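Local coordinates for protein endo-beta-1,4-mannanase (Alicyclobacillus acidocaldarius, PDB 4CD8) that hydrolyses internal beta-1,4-mannosidic linkages of mannans as an endo-acting beta-mannanase of glycoside hydrolase family 113, at residues Gly59-Ile63 against Ala122-Tyr127. Numbering follows the deposited sequence.
Sequences GDPAI and AWFGSY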
ATOM      1  N   GLY A  59     -10.568  -3.500  19.519  1.00 18.38           N
ATOM      2  CA  GLY A  59     -11.977  -3.766  19.727  1.00 17.00           C
ATOM      3  C   GLY A  59     -12.828  -2.526  19.951  1.00 17.48           C
ATOM      4  O   GLY A  59     -13.969  -2.644  20.382  1.00 19.82           O
ATOM      5  N   ASP A  60     -12.271  -1.343  19.653  1.00 19.20           N
ATOM      6  CA  ASP A  60     -13.007  -0.059  19.738  1.00 19.62           C
ATOM      7  C   ASP A  60     -13.316   0.441  18.298  1.00 18.21           C
ATOM      8  O   ASP A  60     -12.424   0.518  17.459  1.00 18.22           O
ATOM      9  CB  ASP A  60     -12.146   0.930  20.553  1.00 18.36           C
ATOM     10  CG  ASP A  60     -12.781   2.285  20.754  1.00 20.45           C
ATOM     11  OD1 ASP A  60     -13.739   2.649  20.036  1.00 19.31           O
ATOM     12  OD2 ASP A  60     -12.320   3.004  21.678  1.00 18.73           O
ATOM     13  N   PRO A  61     -14.601   0.721  17.992  1.00 18.36           N
ATOM     14  CA  PRO A  61     -14.900   1.123  16.614  1.00 18.48           C
ATOM     15  C   PRO A  61     -14.425   2.524  16.201  1.00 18.06           C
ATOM     16  O   PRO A  61     -14.542   2.902  15.030  1.00 23.10           O
ATOM     17  CB  PRO A  61     -16.437   1.070  16.568  1.00 21.94           C
ATOM     18  CG  PRO A  61     -16.868   1.291  17.987  1.00 22.54           C
ATOM     19  CD  PRO A  61     -15.825   0.568  18.787  1.00 21.38           C
ATOM     20  N   ALA A  62     -13.933   3.311  17.155  1.00 18.39           N
ATOM     21  CA  ALA A  62     -13.501   4.677  16.884  1.00 17.82           C
ATOM     22  C   ALA A  62     -12.234   4.704  16.080  1.00 16.37           C
ATOM     23  O   ALA A  62     -11.308   3.943  16.343  1.00 20.40           O
ATOM     24  CB  ALA A  62     -13.276   5.414  18.212  1.00 22.34           C
ATOM     25  N   ILE A  63     -12.182   5.629  15.129  1.00 17.49           N
ATOM     26  CA  ILE A  63     -11.006   5.908  14.336  1.00 16.91           C
ATOM     27  C   ILE A  63     -10.684   7.414  14.337  1.00 17.00           C
ATOM     28  O   ILE A  63     -11.530   8.276  14.051  1.00 18.95           O
ATOM     29  CB  ILE A  63     -11.171   5.453  12.858  1.00 13.77           C
ATOM     30  CG1 ILE A  63     -11.675   4.004  12.780  1.00 15.27           C
ATOM     31  CG2 ILE A  63      -9.856   5.615  12.137  1.00 17.70           C
ATOM     32  CD1 ILE A  63     -12.034   3.577  11.374  1.00 17.44           C
ATOM     33  N   ALA A 122     -20.574  -0.886  13.775  1.00 17.55           N
ATOM     34  CA  ALA A 122     -20.106   0.417  14.177  1.00 16.49           C
ATOM     35  C   ALA A 122     -18.724   0.745  13.596  1.00 16.87           C
ATOM     36  O   ALA A 122     -18.469   1.877  13.181  1.00 17.15           O
ATOM     37  CB  ALA A 122     -20.079   0.521  15.672  1.00 17.03           C
ATOM     38  N   TRP A 123     -17.822  -0.238  13.597  1.00 15.08           N
ATOM     39  CA  TRP A 123     -16.495  -0.008  13.043  1.00 16.82           C
ATOM     40  C   TRP A 123     -16.590   0.301  11.552  1.00 16.38           C
ATOM     41  O   TRP A 123     -15.963   1.239  11.081  1.00 16.34           O
ATOM     42  CB  TRP A 123     -15.562  -1.187  13.281  1.00 12.70           C
ATOM     43  CG  TRP A 123     -14.212  -0.945  12.688  1.00 15.78           C
ATOM     44  CD1 TRP A 123     -13.187  -0.193  13.231  1.00 15.95           C
ATOM     45  CD2 TRP A 123     -13.786  -1.304  11.364  1.00 15.96           C
ATOM     46  NE1 TRP A 123     -12.138  -0.122  12.341  1.00 15.64           N
ATOM     47  CE2 TRP A 123     -12.479  -0.811  11.199  1.00 13.90           C
ATOM     48  CE3 TRP A 123     -14.380  -2.032  10.312  1.00 15.43           C
ATOM     49  CZ2 TRP A 123     -11.765  -0.982  10.028  1.00 15.42           C
ATOM     50  CZ3 TRP A 123     -13.640  -2.237   9.138  1.00 16.20           C
ATOM     51  CH2 TRP A 123     -12.353  -1.712   9.014  1.00 13.54           C
ATOM     52  N   PHE A 124     -17.412  -0.476  10.834  1.00 16.33           N
ATOM     53  CA  PHE A 124     -17.563  -0.199   9.428  1.00 18.81           C
ATOM     54  C   PHE A 124     -18.186   1.178   9.168  1.00 16.37           C
ATOM     55  O   PHE A 124     -17.885   1.808   8.147  1.00 14.58           O
ATOM     56  CB  PHE A 124     -18.363  -1.292   8.738  1.00 17.59           C
ATOM     57  CG  PHE A 124     -17.525  -2.376   8.141  1.00 15.08           C
ATOM     58  CD1 PHE A 124     -16.942  -2.220   6.889  1.00 17.73           C
ATOM     59  CD2 PHE A 124     -17.316  -3.555   8.811  1.00 14.11           C
ATOM     60  CE1 PHE A 124     -16.166  -3.211   6.349  1.00 17.69           C
ATOM     61  CE2 PHE A 124     -16.537  -4.556   8.259  1.00 20.06           C
ATOM     62  CZ  PHE A 124     -15.977  -4.387   7.023  1.00 17.60           C
ATOM     63  N   GLY A 125     -19.042   1.649  10.082  1.00 16.39           N
ATOM     64  CA  GLY A 125     -19.559   3.008   9.962  1.00 17.79           C
ATOM     65  C   GLY A 125     -18.441   4.030  10.038  1.00 16.50           C
ATOM     66  O   GLY A 125     -18.340   4.932   9.241  1.00 17.78           O
ATOM     67  N   SER A 126     -17.577   3.873  11.043  1.00 17.26           N
ATOM     68  CA  SER A 126     -16.454   4.791  11.191  1.00 17.80           C
ATOM     69  C   SER A 126     -15.509   4.699   9.996  1.00 14.00           C
ATOM     70  O   SER A 126     -15.039   5.709   9.497  1.00 16.22           O
ATOM     71  CB  SER A 126     -15.644   4.432  12.420  1.00 18.35           C
ATOM     72  OG  SER A 126     -16.404   4.551  13.598  1.00 20.21           O
ATOM     73  N   TYR A 127     -15.238   3.469   9.577  1.00 17.01           N
ATOM     74  CA  TYR A 127     -14.313   3.210   8.463  1.00 15.30           C
ATOM     75  C   TYR A 127     -14.864   3.711   7.110  1.00 15.36           C
ATOM     76  O   TYR A 127     -14.161   4.333   6.345  1.00 16.08           O
ATOM     77  CB  TYR A 127     -14.040   1.742   8.380  1.00 15.35           C
ATOM     78  CG  TYR A 127     -12.948   1.402   7.423  1.00 14.69           C
ATOM     79  CD1 TYR A 127     -11.613   1.593   7.752  1.00 17.01           C
ATOM     80  CD2 TYR A 127     -13.217   0.852   6.200  1.00 14.42           C
ATOM     81  CE1 TYR A 127     -10.603   1.281   6.881  1.00 14.03           C
ATOM     82  CE2 TYR A 127     -12.211   0.522   5.317  1.00 16.36           C
ATOM     83  CZ  TYR A 127     -10.901   0.730   5.637  1.00 16.65           C
ATOM     84  OH  TYR A 127      -9.907   0.383   4.755  1.00 18.81           O
TER
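A single hydrogen bond spans the two segments: Ser126 OG donates to Pro61 O at 2.9 Å. A short hydroxyl side chain suits this position, since its CA-to-CB bond points toward the loop and OG can reach the carbonyl. Within the loop, an Asx turn forms: Asp60 OD1 accepts from Ala62 N (3.0 Å), while the CA-to-CB bond of Asp60 points away from the helix. The other contacts are largely apolar. The compact ring of Pro61 lies against the backbone of the helix, its CB 3.5 Å from Trp123 N, and the CA atoms of Pro61 and Trp123 are 4.1 Å apart; the small Ala122 methyl, CB, meets Pro61 CB at 3.8 Å. In this TIM-barrel enzyme, the loop follows strand 46-55 and leads into the short antiparallel strand 63-64, and the contact joins this excursion to the start of helix 120-140. Ile63 points toward the helix, and its branched apolar side chain is long enough to place CD1 3.9 Å from Ser126 CB, 4.0 Å from Tyr127 CB and 4.4 Å from Trp123 CD1. Buried Trp123 also packs on Met55 and Phe109, whereas the Tyr127 hydroxyl hydrogen-bonds Val148 O on barrel strand 145-150.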